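Local atomic coordinates of phosphoribosylamine--glycine ligase (Thermotoga maritima, PDB entry 1VKZ), a protein that catalyses the ATP-dependent joining of glycine to 5-phosphoribosylamine, giving glycinamide ribonucleotide, in the de novo purine pathway. Residues W32-Q37 and P303-V307; A193-A199 and Y271-H277. All coordinates share one frame; numbering follows the deposited sequence.

In the fold
The two contacts share no element. Contact 1 (32-37 with 303-307) packs a helix of the Rossmann-like N domain on one from the ATP-grasp part of the chain; no hydrogen bond crosses it, and its buried middle (A33, F34, P303, V307) is flanked by exposed K36 and E304. Contact 2 (193-199 with 271-277) pairs neighbouring strands of one antiparallel ATP-grasp sheet through backbone hydrogen bonds; its leucine-alanine end is buried, while A193-E196 are exposed. Contact 1 lies away from the predicted ATP and magnesium sites, whereas contact 2 includes part of the segment predicted to bind ATP. Their centres lie about 28 Å apart, and both strands of contact 2 fall in the sequence between the two helices of contact 1.

Contact 1: W32-Q37 and P303-V307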
ATOM      1  N   TRP A  32     -16.056   3.354  -2.019  1.00 47.08           N
ATOM      2  CA  TRP A  32     -16.739   4.643  -2.129  1.00 46.68           C
ATOM      3  C   TRP A  32     -16.916   4.979  -3.616  1.00 47.86           C
ATOM      4  O   TRP A  32     -18.007   5.279  -4.047  1.00 45.87           O
ATOM      5  CB  TRP A  32     -15.951   5.708  -1.358  1.00 46.56           C
ATOM      6  CG  TRP A  32     -16.375   7.110  -1.633  1.00 42.32           C
ATOM      7  CD1 TRP A  32     -17.406   7.784  -1.066  1.00 41.26           C
ATOM      8  CD2 TRP A  32     -15.747   8.025  -2.545  1.00 42.62           C
ATOM      9  NE1 TRP A  32     -17.471   9.065  -1.571  1.00 38.67           N
ATOM     10  CE2 TRP A  32     -16.471   9.237  -2.488  1.00 39.74           C
ATOM     11  CE3 TRP A  32     -14.632   7.947  -3.396  1.00 43.60           C
ATOM     12  CZ2 TRP A  32     -16.122  10.359  -3.245  1.00 42.91           C
ATOM     13  CZ3 TRP A  32     -14.303   9.068  -4.171  1.00 45.36           C
ATOM     14  CH2 TRP A  32     -15.038  10.252  -4.074  1.00 41.93           C
ATOM     15  N   ALA A  33     -15.835   4.847  -4.387  1.00 48.58           N
ATOM     16  CA  ALA A  33     -15.836   5.060  -5.834  1.00 47.09           C
ATOM     17  C   ALA A  33     -16.841   4.193  -6.599  1.00 47.23           C
ATOM     18  O   ALA A  33     -17.583   4.667  -7.473  1.00 48.10           O
ATOM     19  CB  ALA A  33     -14.474   4.796  -6.381  1.00 49.07           C
ATOM     20  N   PHE A  34     -16.868   2.914  -6.285  1.00 45.60           N
ATOM     21  CA  PHE A  34     -17.809   2.016  -6.937  1.00 43.91           C
ATOM     22  C   PHE A  34     -19.258   2.384  -6.647  1.00 44.78           C
ATOM     23  O   PHE A  34     -20.110   2.352  -7.530  1.00 46.77           O
ATOM     24  CB  PHE A  34     -17.536   0.560  -6.533  1.00 43.44           C
ATOM     25  CG  PHE A  34     -16.479  -0.064  -7.343  1.00 41.83           C
ATOM     26  CD1 PHE A  34     -16.755  -0.500  -8.618  1.00 41.96           C
ATOM     27  CD2 PHE A  34     -15.183  -0.095  -6.904  1.00 48.36           C
ATOM     28  CE1 PHE A  34     -15.777  -1.032  -9.406  1.00 43.36           C
ATOM     29  CE2 PHE A  34     -14.190  -0.639  -7.704  1.00 47.55           C
ATOM     30  CZ  PHE A  34     -14.501  -1.123  -8.953  1.00 33.21           C
ATOM     31  N   ALA A  35     -19.531   2.717  -5.397  1.00 44.59           N
ATOM     32  CA  ALA A  35     -20.869   3.033  -4.967  1.00 43.46           C
ATOM     33  C   ALA A  35     -21.292   4.337  -5.615  1.00 44.81           C
ATOM     34  O   ALA A  35     -22.484   4.528  -5.924  1.00 45.42           O
ATOM     35  CB  ALA A  35     -20.919   3.131  -3.432  1.00 43.01           C
ATOM     36  N   LYS A  36     -20.304   5.216  -5.810  1.00 48.00           N
ATOM     37  CA  LYS A  36     -20.474   6.517  -6.465  1.00 49.62           C
ATOM     38  C   LYS A  36     -20.904   6.310  -7.941  1.00 50.25           C
ATOM     39  O   LYS A  36     -21.716   7.076  -8.475  1.00 52.25           O
ATOM     40  CB  LYS A  36     -19.164   7.330  -6.351  1.00 49.94           C
ATOM     41  CG  LYS A  36     -19.281   8.837  -6.490  1.00 51.83           C
ATOM     42  CD  LYS A  36     -18.201   9.563  -5.690  1.00 53.78           C
ATOM     43  CE  LYS A  36     -17.946  11.012  -6.185  1.00 57.10           C
ATOM     44  NZ  LYS A  36     -18.975  12.042  -5.774  1.00 61.76           N
ATOM     45  N   GLN A  37     -20.396   5.238  -8.562  1.00 50.30           N
ATOM     46  CA  GLN A  37     -20.763   4.874  -9.942  1.00 50.10           C
ATOM     47  C   GLN A  37     -21.982   3.973  -9.989  1.00 49.63           C
ATOM     48  O   GLN A  37     -22.314   3.455 -11.044  1.00 53.34           O
ATOM     49  CB  GLN A  37     -19.611   4.149 -10.652  1.00 51.64           C
ATOM     50  CG  GLN A  37     -18.219   4.774 -10.455  1.00 54.48           C
ATOM     51  CD  GLN A  37     -18.192   6.272 -10.729  1.00 61.76           C
ATOM     52  OE1 GLN A  37     -18.967   6.767 -11.572  1.00 58.68           O
ATOM     53  NE2 GLN A  37     -17.301   7.001 -10.028  1.00 52.74           N
ATOM     54  N   PRO A 303     -12.603   9.126  -9.357  1.00 42.63           N
ATOM     55  CA  PRO A 303     -13.326   7.924  -8.961  1.00 45.24           C
ATOM     56  C   PRO A 303     -13.854   7.105 -10.138  1.00 45.25           C
ATOM     57  O   PRO A 303     -13.782   5.872 -10.132  1.00 45.89           O
ATOM     58  CB  PRO A 303     -14.512   8.485  -8.172  1.00 46.08           C
ATOM     59  CG  PRO A 303     -14.058   9.762  -7.693  1.00 43.33           C
ATOM     60  CD  PRO A 303     -13.212  10.326  -8.775  1.00 42.68           C
ATOM     61  N   GLU A 304     -14.378   7.822 -11.124  1.00 45.83           N
ATOM     62  CA  GLU A 304     -14.822   7.279 -12.389  1.00 47.02           C
ATOM     63  C   GLU A 304     -13.763   6.455 -13.105  1.00 45.80           C
ATOM     64  O   GLU A 304     -14.012   5.318 -13.516  1.00 47.55           O
ATOM     65  CB  GLU A 304     -15.186   8.433 -13.323  1.00 47.28           C
ATOM     66  CG  GLU A 304     -16.521   9.121 -13.074  1.00 53.89           C
ATOM     67  CD  GLU A 304     -16.902  10.095 -14.200  1.00 53.57           C
ATOM     68  OE1 GLU A 304     -16.013  10.818 -14.713  1.00 66.55           O
ATOM     69  OE2 GLU A 304     -18.091  10.139 -14.578  1.00 62.11           O
ATOM     70  N   GLY A 305     -12.593   7.056 -13.280  1.00 44.24           N
ATOM     71  CA  GLY A 305     -11.529   6.492 -14.090  1.00 43.99           C
ATOM     72  C   GLY A 305     -10.884   5.310 -13.407  1.00 43.95           C
ATOM     73  O   GLY A 305     -10.543   4.328 -14.052  1.00 42.73           O
ATOM     74  N   PHE A 306     -10.729   5.401 -12.095  1.00 41.74           N
ATOM     75  CA  PHE A 306     -10.248   4.254 -11.326  1.00 43.08           C
ATOM     76  C   PHE A 306     -11.210   3.071 -11.523  1.00 42.49           C
ATOM     77  O   PHE A 306     -10.821   2.016 -12.009  1.00 43.12           O
ATOM     78  CB  PHE A 306     -10.085   4.607  -9.844  1.00 42.71           C
ATOM     79  CG  PHE A 306      -9.685   3.442  -8.996  1.00 40.41           C
ATOM     80  CD1 PHE A 306      -8.374   3.042  -8.926  1.00 43.21           C
ATOM     81  CD2 PHE A 306     -10.636   2.730  -8.285  1.00 44.44           C
ATOM     82  CE1 PHE A 306      -7.999   1.948  -8.152  1.00 40.53           C
ATOM     83  CE2 PHE A 306     -10.273   1.646  -7.537  1.00 45.48           C
ATOM     84  CZ  PHE A 306      -8.927   1.253  -7.472  1.00 43.44           C
ATOM     85  N   VAL A 307     -12.474   3.285 -11.192  1.00 41.48           N
ATOM     86  CA  VAL A 307     -13.502   2.268 -11.375  1.00 43.17           C
ATOM     87  C   VAL A 307     -13.498   1.658 -12.767  1.00 40.55           C
ATOM     88  O   VAL A 307     -13.535   0.453 -12.912  1.00 39.82           O
ATOM     89  CB  VAL A 307     -14.918   2.809 -11.079  1.00 40.36           C
ATOM     90  CG1 VAL A 307     -15.995   1.865 -11.614  1.00 47.28           C
ATOM     91  CG2 VAL A 307     -15.097   2.975  -9.609  1.00 43.07           C
TER
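With CG1 anti to the backbone N and CG2 anti to the carbonyl carbon, V307 spreads its two methyls toward F34, which swings its ring across to meet them with CG beside its own backbone N (chi1 -84°). V307 CG2 sits over the centre of one ring face, 3.9 Å from the F34 centroid and 5° off the normal, a CH-pi contact. V307 CG1 lies on the same side of the ring, displaced outward past F34 CE1 (3.6 Å). A beta-branched residue suits this place because both methyls can approach the ring from one side. Replacing F34 by an alanine would probably open a gap beneath V307 and leave its CG2 without the aromatic face it rests on.

Small A33 lets the helices close in, its CB 3.8 Å from V307 CG2. The segments cross at -99°, nearly perpendicular, joining helix 25-36 of the Rossmann-like N domain to the first turn of helix 303-315, in the ATP-grasp part of the chain. Proline suits that first turn, where the backbone N-H it lacks would have no partner within the helix; P303 brings CG obliquely to W32 CZ3 (3.6 Å). K36 CD lies over one face of W32, toward its rim, and F357 meets W32 edge-to-face. Just past its helix, Q37 sets CG 3.7 Å from V307 CG2, while its amide lies beside E304 without bonding to it; OE1 approaches E304 CG at 3.7 Å.

Contact 2: A193-A199 and Y271-H277; sequences AGNELSA and YLGLMLH
Strands 195-199 and 271-277 run antiparallel, the axes of these short segments at 149°, with hydrogen-bonded pairs N195-L276, L197-L274 and A199-L272 separated by the non-hydrogen-bonded pairs E196-M275 and S198-G273. Six backbone N-H to O hydrogen bonds link the three pairs, L272 N to A199 O among them (2.6 Å).

L197, A199, L272, L274 and L276 share one face with N195; toward A199 and L272 it is buried, which suits apolar residues, and toward N195 it opens. L197 CD2 crosses obliquely to L276 CD1 (3.8 Å), and A199 CB, small enough to leave room, meets L274 CD1 (3.7 Å). On the other face the selenomethionine M275, bent at chi2 and chi3, lays SE against the backbone of G194 and N195, 3.5 Å from G194 C. G194 is suited to its place by backbone angles that would jam a side chain against the preceding carbonyl. S198 CB lies 3.5 Å from Y271 OH, and H277 ND1 gives A193 O a weak, strongly bent hydrogen bond.

Residues 193-198 fall in the segment predicted to bind ATP, and Y271 lies beside N287, a predicted magnesium ligand, consistent with a place near the active site of the ATP-grasp fold. Strand 280-287 pairs with the far edge of 269-277, and helix 242-261 packs on the leucine face through I248, L251 and F252.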
ATOM      1  N   ALA A 193      21.544   5.836  -2.654  1.00 47.69           N
ATOM      2  CA  ALA A 193      21.228   7.230  -2.548  1.00 47.60           C
ATOM      3  C   ALA A 193      20.105   7.525  -3.535  1.00 49.79           C
ATOM      4  O   ALA A 193      20.072   6.969  -4.649  1.00 51.37           O
ATOM      5  CB  ALA A 193      22.418   8.046  -2.867  1.00 50.66           C
ATOM      6  N   GLY A 194      19.159   8.360  -3.112  1.00 50.12           N
ATOM      7  CA  GLY A 194      18.149   8.879  -4.028  1.00 48.95           C
ATOM      8  C   GLY A 194      16.883   9.380  -3.383  1.00 48.12           C
ATOM      9  O   GLY A 194      16.763   9.419  -2.159  1.00 49.90           O
ATOM     10  N   ASN A 195      15.929   9.734  -4.237  1.00 47.43           N
ATOM     11  CA  ASN A 195      14.581  10.075  -3.820  1.00 45.38           C
ATOM     12  C   ASN A 195      13.661   8.888  -4.060  1.00 43.87           C
ATOM     13  O   ASN A 195      13.591   8.361  -5.155  1.00 41.13           O
ATOM     14  CB  ASN A 195      14.092  11.272  -4.612  1.00 47.00           C
ATOM     15  CG  ASN A 195      15.141  12.368  -4.702  1.00 49.19           C
ATOM     16  OD1 ASN A 195      15.910  12.587  -3.763  1.00 51.97           O
ATOM     17  ND2 ASN A 195      15.189  13.045  -5.842  1.00 48.98           N
ATOM     18  N   GLU A 196      12.974   8.473  -3.007  1.00 43.78           N
ATOM     19  CA  GLU A 196      12.097   7.343  -3.054  1.00 44.99           C
ATOM     20  C   GLU A 196      10.796   7.747  -3.714  1.00 43.72           C
ATOM     21  O   GLU A 196      10.412   8.904  -3.666  1.00 41.78           O
ATOM     22  CB  GLU A 196      11.852   6.770  -1.647  1.00 44.52           C
ATOM     23  CG  GLU A 196      11.280   5.350  -1.706  1.00 52.91           C
ATOM     24  CD  GLU A 196      11.181   4.657  -0.366  1.00 52.36           C
ATOM     25  OE1 GLU A 196      12.167   4.704   0.413  1.00 65.25           O
ATOM     26  OE2 GLU A 196      10.122   4.034  -0.123  1.00 65.40           O
ATOM     27  N   LEU A 197      10.133   6.770  -4.329  1.00 43.95           N
ATOM     28  CA  LEU A 197       8.949   6.997  -5.151  1.00 45.48           C
ATOM     29  C   LEU A 197       8.176   5.694  -5.393  1.00 43.72           C
ATOM     30  O   LEU A 197       8.747   4.640  -5.565  1.00 39.21           O
ATOM     31  CB  LEU A 197       9.377   7.573  -6.491  1.00 46.63           C
ATOM     32  CG  LEU A 197       8.321   7.810  -7.565  1.00 49.37           C
ATOM     33  CD1 LEU A 197       7.328   8.929  -7.169  1.00 54.50           C
ATOM     34  CD2 LEU A 197       9.030   8.144  -8.872  1.00 49.29           C
ATOM     35  N   SER A 198       6.862   5.782  -5.418  1.00 44.97           N
ATOM     36  CA  SER A 198       6.051   4.608  -5.610  1.00 47.45           C
ATOM     37  C   SER A 198       5.410   4.730  -6.964  1.00 47.26           C
ATOM     38  O   SER A 198       5.145   5.838  -7.422  1.00 49.54           O
ATOM     39  CB  SER A 198       4.982   4.479  -4.518  1.00 50.11           C
ATOM     40  OG  SER A 198       3.820   5.251  -4.800  1.00 58.17           O
ATOM     41  N   ALA A 199       5.184   3.596  -7.614  1.00 45.65           N
ATOM     42  CA  ALA A 199       4.393   3.571  -8.811  1.00 43.15           C
ATOM     43  C   ALA A 199       3.386   2.411  -8.729  1.00 41.32           C
ATOM     44  O   ALA A 199       3.701   1.356  -8.258  1.00 39.37           O
ATOM     45  CB  ALA A 199       5.286   3.477  -9.989  1.00 41.94           C
ATOM     46  N   TYR A 271       2.120  -2.626  -7.382  1.00 44.21           N
ATOM     47  CA  TYR A 271       2.786  -1.470  -6.778  1.00 43.16           C
ATOM     48  C   TYR A 271       4.297  -1.708  -6.848  1.00 44.91           C
ATOM     49  O   TYR A 271       4.776  -2.816  -6.522  1.00 47.04           O
ATOM     50  CB  TYR A 271       2.285  -1.290  -5.343  1.00 41.75           C
ATOM     51  CG  TYR A 271       3.063  -0.372  -4.462  1.00 37.76           C
ATOM     52  CD1 TYR A 271       4.330  -0.710  -4.013  1.00 47.47           C
ATOM     53  CD2 TYR A 271       2.503   0.807  -3.998  1.00 46.33           C
ATOM     54  CE1 TYR A 271       5.028   0.127  -3.168  1.00 46.24           C
ATOM     55  CE2 TYR A 271       3.198   1.665  -3.167  1.00 38.07           C
ATOM     56  CZ  TYR A 271       4.450   1.316  -2.753  1.00 42.51           C
ATOM     57  OH  TYR A 271       5.156   2.170  -1.936  1.00 51.04           O
ATOM     58  N   LEU A 272       5.028  -0.686  -7.318  1.00 41.18           N
ATOM     59  CA  LEU A 272       6.466  -0.654  -7.303  1.00 38.33           C
ATOM     60  C   LEU A 272       6.910   0.397  -6.326  1.00 38.64           C
ATOM     61  O   LEU A 272       6.561   1.552  -6.464  1.00 43.15           O
ATOM     62  CB  LEU A 272       6.995  -0.278  -8.687  1.00 38.75           C
ATOM     63  CG  LEU A 272       6.562  -1.067  -9.907  1.00 41.02           C
ATOM     64  CD1 LEU A 272       7.397  -0.692 -11.108  1.00 49.76           C
ATOM     65  CD2 LEU A 272       6.639  -2.523  -9.654  1.00 41.16           C
ATOM     66  N   GLY A 273       7.671   0.023  -5.320  1.00 41.75           N
ATOM     67  CA  GLY A 273       8.351   1.011  -4.485  1.00 43.11           C
ATOM     68  C   GLY A 273       9.682   1.230  -5.136  1.00 45.07           C
ATOM     69  O   GLY A 273      10.443   0.265  -5.307  1.00 48.32           O
ATOM     70  N   LEU A 274       9.958   2.470  -5.533  1.00 46.53           N
ATOM     71  CA  LEU A 274      11.131   2.772  -6.348  1.00 45.79           C
ATOM     72  C   LEU A 274      12.069   3.712  -5.626  1.00 45.11           C
ATOM     73  O   LEU A 274      11.745   4.278  -4.604  1.00 47.78           O
ATOM     74  CB  LEU A 274      10.726   3.387  -7.670  1.00 44.03           C
ATOM     75  CG  LEU A 274       9.774   2.517  -8.498  1.00 46.80           C
ATOM     76  CD1 LEU A 274       8.972   3.363  -9.512  1.00 40.96           C
ATOM     77  CD2 LEU A 274      10.537   1.410  -9.201  1.00 43.33           C
HETATM   78  N   MSE A 275      13.262   3.821  -6.182  1.00 45.94           N
HETATM   79  CA  MSE A 275      14.294   4.722  -5.745  1.00 42.81           C
HETATM   80  C   MSE A 275      14.880   5.306  -7.032  1.00 41.53           C
HETATM   81  O   MSE A 275      15.421   4.573  -7.863  1.00 37.49           O
HETATM   82  CB  MSE A 275      15.373   3.946  -4.985  1.00 43.31           C
HETATM   83  CG  MSE A 275      16.466   4.816  -4.418  1.00 46.78           C
HETATM   84 SE   MSE A 275      15.713   6.134  -3.195  1.00 61.03          SE
HETATM   85  CE  MSE A 275      15.717   5.003  -1.506  1.00 58.65           C
ATOM     86  N   LEU A 276      14.766   6.617  -7.202  1.00 41.65           N
ATOM     87  CA  LEU A 276      15.386   7.275  -8.329  1.00 43.51           C
ATOM     88  C   LEU A 276      16.791   7.536  -7.899  1.00 42.55           C
ATOM     89  O   LEU A 276      17.010   8.237  -6.937  1.00 42.33           O
ATOM     90  CB  LEU A 276      14.654   8.573  -8.704  1.00 44.53           C
ATOM     91  CG  LEU A 276      13.172   8.334  -9.072  1.00 51.48           C
ATOM     92  CD1 LEU A 276      12.442   9.650  -9.318  1.00 52.98           C
ATOM     93  CD2 LEU A 276      13.004   7.381 -10.290  1.00 53.89           C
ATOM     94  N   HIS A 277      17.725   6.913  -8.601  1.00 43.43           N
ATOM     95  CA  HIS A 277      19.127   6.942  -8.273  1.00 42.68           C
ATOM     96  C   HIS A 277      19.909   7.122  -9.563  1.00 45.24           C
ATOM     97  O   HIS A 277      19.762   6.342 -10.492  1.00 45.66           O
ATOM     98  CB  HIS A 277      19.497   5.646  -7.581  1.00 43.26           C
ATOM     99  CG  HIS A 277      20.962   5.456  -7.392  1.00 44.62           C
ATOM    100  ND1 HIS A 277      21.733   6.312  -6.634  1.00 49.96           N
ATOM    101  CD2 HIS A 277      21.801   4.503  -7.861  1.00 45.68           C
ATOM    102  CE1 HIS A 277      22.989   5.899  -6.652  1.00 47.89           C
ATOM    103  NE2 HIS A 277      23.054   4.796  -7.379  1.00 49.49           N
TER